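PDB 3D0F: penicillin-binding 1 transmembrane protein MrcA from Nitrosomonas europaea ATCC 19718, which probably polymerises and cross-links peptidoglycan as a bifunctional transglycosylase and transpeptidase, this piece being its OB-like domain. Local coordinates for residues D35-V41 / G87-K93; F10-P14 / D25-D29; I61-L66 / S99-V103. One frame throughout, in Å; residues are numbered along the deposited sequence.

Interaction 1 of 3, residues D35-V41 / G87-K93; sequences DILAAVV and GALIRVK. With PO4 (phosphate ion), chain C.
CG2 of Val41 rests 3.6 Å from CD1 of Ile90, the two side chains crossing at about a right angle. Ile90 carries CG1 between its backbone N and carbonyl carbon (chi1 58°), which lays that atom over Ala39 O and leaves CD1 for the valine. Next along, the small Ala39 leaves a low place on the face that carries Ile90, into which CG1 of Ile90 and CG2 of Val92 lean, each 4.2 Å from its CB; Val92 CG2 also reaches CB of Leu37. Six backbone bonds clamp the strands in register, from Leu37 N to Val92 O (2.8 Å) at one end to Gly87 N and Val41 O at the other.

On the other face Arg91 bends at chi2 (-75°) and passes alongside Ala38, whose CB lies 3.6 Å from NH1. The guanidinium then meets a phosphate ion, probably from the crystallisation liquor, edge-on through nearly straight bonds from NH1 to O4 (3.0 Å) and NH2 to O1 (2.9 Å), while NH2 also forms a salt bridge with Glu8 of the second subunit.

Strand 37-45 is the central strand of the OB-like sheet and 88-94 its neighbour: strand 48-53 flanks the former, strand 100-103 the latter, and Ile59 and Ile61 of strand 58-61 touch Val92.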
loop_
_atom_site.group_PDB
_atom_site.type_symbol
_atom_site.label_atom_id
_atom_site.label_comp_id
_atom_site.label_asym_id
_atom_site.label_seq_id
_atom_site.Cartn_x
_atom_site.Cartn_y
_atom_site.Cartn_z
ATOM N N ASP A 35 1.333 1.922 0.438
ATOM C CA ASP A 35 0.177 2.806 0.620
ATOM C C ASP A 35 -0.093 3.710 -0.580
ATOM O O ASP A 35 -1.029 4.530 -0.535
ATOM C CB ASP A 35 0.296 3.637 1.880
ATOM C CG ASP A 35 0.606 2.788 3.153
ATOM O OD1 ASP A 35 -0.200 1.871 3.420
ATOM O OD2 ASP A 35 1.623 3.080 3.844
ATOM N N ILE A 36 0.707 3.572 -1.616
ATOM C CA ILE A 36 0.520 4.296 -2.888
ATOM C C ILE A 36 -0.155 3.312 -3.811
ATOM O O ILE A 36 0.487 2.380 -4.332
ATOM C CB ILE A 36 1.843 4.823 -3.501
ATOM C CG1 ILE A 36 2.477 5.797 -2.514
ATOM C CG2 ILE A 36 1.540 5.533 -4.861
ATOM C CD1 ILE A 36 3.834 6.334 -2.932
ATOM N N LEU A 37 -1.452 3.519 -4.007
ATOM C CA LEU A 37 -2.341 2.527 -4.597
ATOM C C LEU A 37 -2.766 2.877 -6.006
ATOM O O LEU A 37 -2.879 4.029 -6.358
ATOM C CB LEU A 37 -3.596 2.403 -3.751
ATOM C CG LEU A 37 -3.376 2.189 -2.267
ATOM C CD1 LEU A 37 -4.699 1.970 -1.575
ATOM C CD2 LEU A 37 -2.368 1.040 -1.996
ATOM N N ALA A 38 -3.002 1.857 -6.810
ATOM C CA ALA A 38 -3.485 2.056 -8.180
ATOM C C ALA A 38 -4.965 2.399 -8.151
ATOM O O ALA A 38 -5.765 1.866 -7.374
ATOM C CB ALA A 38 -3.245 0.786 -9.066
ATOM N N ALA A 39 -5.377 3.268 -9.083
ATOM C CA ALA A 39 -6.784 3.532 -9.255
ATOM C C ALA A 39 -7.022 3.924 -10.716
ATOM O O ALA A 39 -6.147 4.476 -11.372
ATOM C CB ALA A 39 -7.304 4.632 -8.325
ATOM N N VAL A 40 -8.212 3.645 -11.185
ATOM C CA VAL A 40 -8.602 4.051 -12.538
ATOM C C VAL A 40 -9.646 5.140 -12.446
ATOM O O VAL A 40 -10.647 4.999 -11.745
ATOM C CB VAL A 40 -9.143 2.885 -13.418
ATOM C CG1 VAL A 40 -10.356 2.208 -12.787
ATOM C CG2 VAL A 40 -9.510 3.382 -14.812
ATOM N N VAL A 41 -9.421 6.216 -13.169
ATOM C CA VAL A 41 -10.329 7.362 -13.154
ATOM C C VAL A 41 -11.652 7.045 -13.866
ATOM O O VAL A 41 -11.658 6.495 -14.981
ATOM C CB VAL A 41 -9.659 8.634 -13.727
ATOM C CG1 VAL A 41 -10.727 9.808 -13.897
ATOM C CG2 VAL A 41 -8.474 9.042 -12.803
ATOM N N GLY A 87 -10.627 6.587 -17.533
ATOM C CA GLY A 87 -9.710 5.530 -17.924
ATOM C C GLY A 87 -8.276 5.765 -17.509
ATOM O O GLY A 87 -7.469 4.853 -17.568
ATOM N N ALA A 88 -7.959 6.983 -17.087
ATOM C CA ALA A 88 -6.594 7.270 -16.674
ATOM C C ALA A 88 -6.228 6.380 -15.507
ATOM O O ALA A 88 -6.957 6.307 -14.536
ATOM C CB ALA A 88 -6.469 8.714 -16.298
ATOM N N LEU A 89 -5.061 5.752 -15.606
ATOM C CA LEU A 89 -4.452 5.012 -14.507
ATOM C C LEU A 89 -3.616 5.987 -13.677
ATOM O O LEU A 89 -2.643 6.596 -14.154
ATOM C CB LEU A 89 -3.567 3.863 -15.045
ATOM C CG LEU A 89 -2.834 3.032 -13.993
ATOM C CD1 LEU A 89 -3.800 2.367 -13.017
ATOM C CD2 LEU A 89 -1.931 2.017 -14.702
ATOM N N ILE A 90 -4.026 6.144 -12.426
ATOM C CA ILE A 90 -3.356 7.041 -11.465
ATOM C C ILE A 90 -2.940 6.294 -10.244
ATOM O O ILE A 90 -3.287 5.124 -10.053
ATOM C CB ILE A 90 -4.265 8.250 -11.092
ATOM C CG1 ILE A 90 -5.595 7.796 -10.490
ATOM C CG2 ILE A 90 -4.504 9.117 -12.400
ATOM C CD1 ILE A 90 -6.389 8.879 -9.815
ATOM N N ARG A 91 -2.213 6.981 -9.392
ATOM C CA ARG A 91 -1.859 6.447 -8.090
ATOM C C ARG A 91 -2.418 7.394 -7.051
ATOM O O ARG A 91 -2.369 8.618 -7.204
ATOM C CB ARG A 91 -0.333 6.342 -7.935
ATOM C CG ARG A 91 0.316 5.487 -9.035
ATOM C CD ARG A 91 0.111 3.976 -8.867
ATOM N NE ARG A 91 0.572 3.328 -10.086
ATOM C CZ ARG A 91 0.642 2.010 -10.275
ATOM N NH1 ARG A 91 0.338 1.176 -9.303
ATOM N NH2 ARG A 91 1.043 1.556 -11.470
ATOM N N VAL A 92 -2.884 6.804 -5.973
ATOM C CA VAL A 92 -3.504 7.558 -4.876
ATOM C C VAL A 92 -2.998 7.126 -3.516
ATOM O O VAL A 92 -2.592 5.963 -3.332
ATOM C CB VAL A 92 -5.041 7.411 -4.937
ATOM C CG1 VAL A 92 -5.547 7.978 -6.243
ATOM C CG2 VAL A 92 -5.447 5.944 -4.842
ATOM N N LYS A 93 -3.074 8.052 -2.565
ATOM C CA LYS A 93 -2.698 7.739 -1.193
ATOM C C LYS A 93 -3.677 8.461 -0.246
ATOM O O LYS A 93 -3.978 9.635 -0.465
ATOM C CB LYS A 93 -1.276 8.232 -0.964
ATOM C CG LYS A 93 -0.646 7.872 0.378
ATOM C CD LYS A 93 0.780 8.375 0.447
ATOM C CE LYS A 93 1.408 8.247 1.808
ATOM N NZ LYS A 93 1.029 7.104 2.609
HETATM P P PO4 C . 1.565 -2.182 -10.931
HETATM O O1 PO4 C . 1.609 -1.221 -12.086
HETATM O O2 PO4 C . 1.194 -3.534 -11.492
HETATM O O3 PO4 C . 2.934 -2.242 -10.279
HETATM O O4 PO4 C . 0.558 -1.797 -9.878
HETATM O O HOH W 1 3.100 5.023 3.835
HETATM O O HOH W 2 0.447 0.956 -6.484
#

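Interaction 2 of 3, residues F10-P14 / D25-D29; sequences FLKLP and DIMQD
The C-terminal end of helix 20-26 packs against the loop of residues 10-14 in the N-terminal part of the OB-like domain. Ile26 does most of the touching. A chi1 of 62° tucks its CG1 in over the main chain and sends CD1 toward the loop, among three residues: 3.9 Å from CB of Leu11, 3.9 Å from CD2 of Leu13 and 4.3 Å from CD of Pro14. The other branch, CG2, lies 3.4 Å from Lys12 O, so a backbone carbonyl also lines the seat of the isoleucine.

Leu11 returns the contact from its own side. Its CD1 comes to 3.6 Å from Ile26 O and to 4.0 Å from CG of Met27, a selenomethionine here, whose side chain it crosses at about a right angle. Beyond the two segments, Leu13 and Pro14 continue onto Leu23 of the helix, and Leu11 and Met27 both pack on Val40 of the second subunit.

No hydrogen bond links the two segments. The contact therefore rests on van der Waals packing, of aliphatic groups on one another and on backbone carbonyls, and the nonpolar surface they make together is carried on into the dimer interface.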
loop_
_atom_site.group_PDB
_atom_site.type_symbol
_atom_site.label_atom_id
_atom_site.label_comp_id
_atom_site.label_asym_id
_atom_site.label_seq_id
_atom_site.Cartn_x
_atom_site.Cartn_y
_atom_site.Cartn_z
ATOM N N PHE A 10 16.604 -8.447 7.581
ATOM C CA PHE A 10 16.582 -8.078 9.005
ATOM C C PHE A 10 17.240 -6.721 9.174
ATOM O O PHE A 10 18.366 -6.516 8.742
ATOM C CB PHE A 10 17.301 -9.118 9.831
ATOM C CG PHE A 10 16.654 -10.480 9.764
ATOM C CD1 PHE A 10 16.940 -11.329 8.735
ATOM C CD2 PHE A 10 15.736 -10.898 10.745
ATOM C CE1 PHE A 10 16.338 -12.584 8.645
ATOM C CE2 PHE A 10 15.157 -12.147 10.668
ATOM C CZ PHE A 10 15.437 -12.963 9.606
ATOM N N LEU A 11 16.553 -5.796 9.812
ATOM C CA LEU A 11 17.088 -4.461 10.100
ATOM C C LEU A 11 17.539 -4.377 11.553
ATOM O O LEU A 11 17.135 -5.186 12.410
ATOM C CB LEU A 11 16.042 -3.416 9.798
ATOM C CG LEU A 11 15.267 -3.529 8.495
ATOM C CD1 LEU A 11 14.148 -2.516 8.259
ATOM C CD2 LEU A 11 16.304 -3.469 7.348
ATOM N N LYS A 12 18.464 -3.467 11.803
ATOM C CA LYS A 12 19.017 -3.285 13.147
ATOM C C LYS A 12 18.174 -2.234 13.878
ATOM O O LYS A 12 18.145 -1.067 13.486
ATOM C CB LYS A 12 20.461 -2.830 13.049
ATOM C CG LYS A 12 21.141 -2.779 14.390
ATOM C CD LYS A 12 22.517 -2.198 14.242
ATOM C CE LYS A 12 23.541 -3.185 13.718
ATOM N NZ LYS A 12 24.899 -2.826 14.249
ATOM N N LEU A 13 17.460 -2.627 14.925
ATOM C CA LEU A 13 16.530 -1.736 15.558
ATOM C C LEU A 13 17.261 -0.764 16.505
ATOM O O LEU A 13 18.349 -1.085 17.013
ATOM C CB LEU A 13 15.513 -2.481 16.412
ATOM C CG LEU A 13 14.523 -3.409 15.734
ATOM C CD1 LEU A 13 13.811 -4.203 16.851
ATOM C CD2 LEU A 13 13.554 -2.640 14.876
ATOM N N PRO A 14 16.636 0.387 16.730
ATOM C CA PRO A 14 17.073 1.239 17.866
ATOM C C PRO A 14 16.611 0.615 19.204
ATOM O O PRO A 14 15.687 -0.206 19.203
ATOM C CB PRO A 14 16.307 2.538 17.609
ATOM C CG PRO A 14 15.045 2.097 16.906
ATOM C CD PRO A 14 15.512 0.992 16.008
ATOM N N ASP A 25 14.005 5.635 9.596
ATOM C CA ASP A 25 15.358 5.692 9.014
ATOM C C ASP A 25 15.895 4.314 8.669
ATOM O O ASP A 25 16.491 4.127 7.588
ATOM C CB ASP A 25 16.335 6.392 9.961
ATOM C CG ASP A 25 16.225 7.918 9.904
ATOM O OD1 ASP A 25 15.453 8.505 9.088
ATOM O OD2 ASP A 25 16.954 8.515 10.709
ATOM N N ILE A 26 15.663 3.317 9.534
ATOM C CA ILE A 26 16.213 1.954 9.207
ATOM C C ILE A 26 15.429 1.324 8.034
ATOM O O ILE A 26 15.980 0.460 7.354
ATOM C CB ILE A 26 16.275 0.966 10.382
ATOM C CG1 ILE A 26 14.871 0.662 10.944
ATOM C CG2 ILE A 26 17.144 1.568 11.515
ATOM C CD1 ILE A 26 14.865 -0.402 12.023
HETATM N N MSE A 27 14.196 1.787 7.800
HETATM C CA MSE A 27 13.337 1.312 6.720
HETATM C C MSE A 27 13.471 2.116 5.431
HETATM O O MSE A 27 12.733 1.869 4.480
HETATM C CB MSE A 27 11.873 1.341 7.188
HETATM C CG MSE A 27 11.554 0.465 8.346
HETATM SE SE MSE A 27 9.597 0.394 8.621
HETATM C CE MSE A 27 9.036 -0.829 7.261
ATOM N N GLN A 28 14.385 3.072 5.406
ATOM C CA GLN A 28 14.411 4.048 4.317
ATOM C C GLN A 28 14.405 3.451 2.912
ATOM O O GLN A 28 13.834 4.063 2.013
ATOM C CB GLN A 28 15.573 5.007 4.488
ATOM C CG GLN A 28 16.927 4.423 4.337
ATOM C CD GLN A 28 18.047 5.429 4.604
ATOM O OE1 GLN A 28 17.791 6.640 4.726
ATOM N NE2 GLN A 28 19.288 4.926 4.727
ATOM N N ASP A 29 15.085 2.313 2.717
ATOM C CA ASP A 29 15.238 1.743 1.369
ATOM C C ASP A 29 14.083 0.825 0.944
ATOM O O ASP A 29 13.998 0.500 -0.254
ATOM C CB ASP A 29 16.531 0.942 1.255
ATOM C CG ASP A 29 17.812 1.830 1.276
ATOM O OD1 ASP A 29 17.703 3.058 1.011
ATOM O OD2 ASP A 29 18.909 1.259 1.523
#

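Interaction 3 of 3, residues I61-L66 / S99-V103; sequences ITGDGL and SWQIV
Ile61 and Ile102 meet at about a right angle where the end of strand 58-61 and the turn that follows it fold against strand 100-103, within this chain an outermost strand of the antiparallel sheet in the OB-like domain. A chi2 of 141°, off a staggered value, turns CD1 of Ile61 to CG1 of Ile102, which it meets at 3.7 Å. The side chains of Ile61 and Trp100 cross at a slant, CG1 of the isoleucine 3.9 Å from CB of Trp100; the indole leads off from the contact, onto Val92 and Lys94. The remaining branch of Ile61, CG2, sits 3.4 Å from Trp100 O, so the isoleucine straddles side chain and backbone of the strand.

From the far end of the turn Leu66 approaches Ile102 obliquely, CD2 against CD1 at 3.9 Å. Ile102 is touched at two different carbons, with Ala69 packing on it as well. Beside these apolar contacts Gly65 comes close to the strand, its CA 3.7 Å from Trp100 O.

That closeness lets the backbones bond directly: Ile102 N donates to Gly65 O over 3.0 Å, in the carbonyl plane, while water 4 donates to the same Gly65 O and to Ile102 O.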
loop_
_atom_site.group_PDB
_atom_site.type_symbol
_atom_site.label_atom_id
_atom_site.label_comp_id
_atom_site.label_asym_id
_atom_site.label_seq_id
_atom_site.Cartn_x
_atom_site.Cartn_y
_atom_site.Cartn_z
ATOM N N ILE A 61 -11.642 12.412 -4.965
ATOM C CA ILE A 61 -10.468 13.257 -4.620
ATOM C C ILE A 61 -10.860 14.687 -4.953
ATOM O O ILE A 61 -11.310 14.957 -6.067
ATOM C CB ILE A 61 -9.196 12.840 -5.367
ATOM C CG1 ILE A 61 -8.933 11.338 -5.111
ATOM C CG2 ILE A 61 -7.957 13.687 -4.928
ATOM C CD1 ILE A 61 -8.414 10.587 -6.332
ATOM N N THR A 62 -10.642 15.587 -3.985
ATOM C CA THR A 62 -11.052 16.988 -4.091
ATOM C C THR A 62 -10.030 17.866 -3.360
ATOM O O THR A 62 -9.146 17.350 -2.702
ATOM C CB THR A 62 -12.438 17.256 -3.442
ATOM O OG1 THR A 62 -12.374 17.006 -2.017
ATOM C CG2 THR A 62 -13.505 16.346 -4.091
ATOM N N GLY A 63 -10.202 19.174 -3.423
ATOM C CA GLY A 63 -9.406 20.120 -2.609
ATOM C C GLY A 63 -7.897 19.843 -2.656
ATOM O O GLY A 63 -7.287 19.747 -3.724
ATOM N N ASP A 64 -7.320 19.722 -1.479
ATOM C CA ASP A 64 -5.856 19.544 -1.349
ATOM C C ASP A 64 -5.368 18.318 -2.122
ATOM O O ASP A 64 -4.259 18.330 -2.681
ATOM C CB ASP A 64 -5.469 19.401 0.105
ATOM C CG ASP A 64 -5.649 20.662 0.906
ATOM O OD1 ASP A 64 -5.904 21.764 0.350
ATOM O OD2 ASP A 64 -5.483 20.530 2.161
ATOM N N GLY A 65 -6.191 17.265 -2.181
ATOM C CA GLY A 65 -5.827 16.036 -2.871
ATOM C C GLY A 65 -5.572 16.181 -4.354
ATOM O O GLY A 65 -4.950 15.308 -4.947
ATOM N N LEU A 66 -6.093 17.250 -4.974
ATOM C CA LEU A 66 -5.929 17.494 -6.386
ATOM C C LEU A 66 -4.798 18.483 -6.711
ATOM O O LEU A 66 -4.508 18.722 -7.870
ATOM C CB LEU A 66 -7.240 18.057 -6.974
ATOM C CG LEU A 66 -8.440 17.147 -6.918
ATOM C CD1 LEU A 66 -9.636 17.855 -7.572
ATOM C CD2 LEU A 66 -8.171 15.792 -7.584
ATOM N N SER A 99 -8.447 11.959 3.772
ATOM C CA SER A 99 -8.822 12.267 2.395
ATOM C C SER A 99 -7.783 11.650 1.471
ATOM O O SER A 99 -6.585 11.540 1.813
ATOM C CB SER A 99 -8.879 13.797 2.167
ATOM O OG SER A 99 -9.898 14.470 2.882
ATOM N N TRP A 100 -8.210 11.245 0.271
ATOM C CA TRP A 100 -7.322 10.704 -0.722
ATOM C C TRP A 100 -6.668 11.811 -1.512
ATOM O O TRP A 100 -7.271 12.856 -1.742
ATOM C CB TRP A 100 -8.088 9.763 -1.675
ATOM C CG TRP A 100 -8.507 8.479 -0.966
ATOM C CD1 TRP A 100 -9.655 8.270 -0.281
ATOM C CD2 TRP A 100 -7.757 7.258 -0.859
ATOM N NE1 TRP A 100 -9.669 7.010 0.276
ATOM C CE2 TRP A 100 -8.527 6.359 -0.096
ATOM C CE3 TRP A 100 -6.509 6.847 -1.315
ATOM C CZ2 TRP A 100 -8.080 5.076 0.230
ATOM C CZ3 TRP A 100 -6.093 5.547 -1.024
ATOM C CH2 TRP A 100 -6.868 4.697 -0.240
ATOM N N GLN A 101 -5.436 11.558 -1.963
ATOM C CA GLN A 101 -4.703 12.460 -2.822
ATOM C C GLN A 101 -4.125 11.721 -4.015
ATOM O O GLN A 101 -3.751 10.541 -3.910
ATOM C CB GLN A 101 -3.576 13.122 -2.011
ATOM C CG GLN A 101 -2.549 12.109 -1.533
ATOM C CD GLN A 101 -1.577 12.587 -0.481
ATOM O OE1 GLN A 101 -1.035 11.753 0.257
ATOM N NE2 GLN A 101 -1.314 13.883 -0.429
ATOM N N ILE A 102 -4.034 12.413 -5.153
ATOM C CA ILE A 102 -3.373 11.893 -6.354
ATOM C C ILE A 102 -1.876 12.165 -6.217
ATOM O O ILE A 102 -1.413 13.322 -6.046
ATOM C CB ILE A 102 -3.899 12.529 -7.618
ATOM C CG1 ILE A 102 -5.403 12.274 -7.787
ATOM C CG2 ILE A 102 -3.057 12.032 -8.798
ATOM C CD1 ILE A 102 -6.041 12.898 -9.034
ATOM N N VAL A 103 -1.140 11.069 -6.248
ATOM C CA VAL A 103 0.312 11.085 -6.113
ATOM C C VAL A 103 0.972 10.303 -7.271
ATOM O O VAL A 103 0.340 9.977 -8.251
ATOM C CB VAL A 103 0.701 10.462 -4.757
ATOM C CG1 VAL A 103 0.128 11.296 -3.617
ATOM C CG2 VAL A 103 0.274 8.994 -4.636
HETATM O O HOH W 3 -9.420 14.518 -1.448
HETATM O O HOH W 4 -2.836 15.782 -6.624
#

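Overall arrangement
Interactions 1 and 3 belong to one sheet and adjoin, their centres 11 Å apart. Strand 88-94 carries half of interaction 1 and neighbours strand 100-103 of interaction 3, the two probably bonded through Lys93 O to Gln101 N (2.8 Å) and Arg91 O to Val103 N (2.9 Å). In sequence, one segment of interaction 3 falls between those of interaction 1, the other after. Interaction 2 stands apart, its centre 28 Å from that of interaction 1 and 30 Å from that of interaction 3. The second subunit touches all three, and the phosphate held at interaction 1 is also bonded by Gly31 N of that subunit. Here an outlying N-terminal part packs on a partner chain.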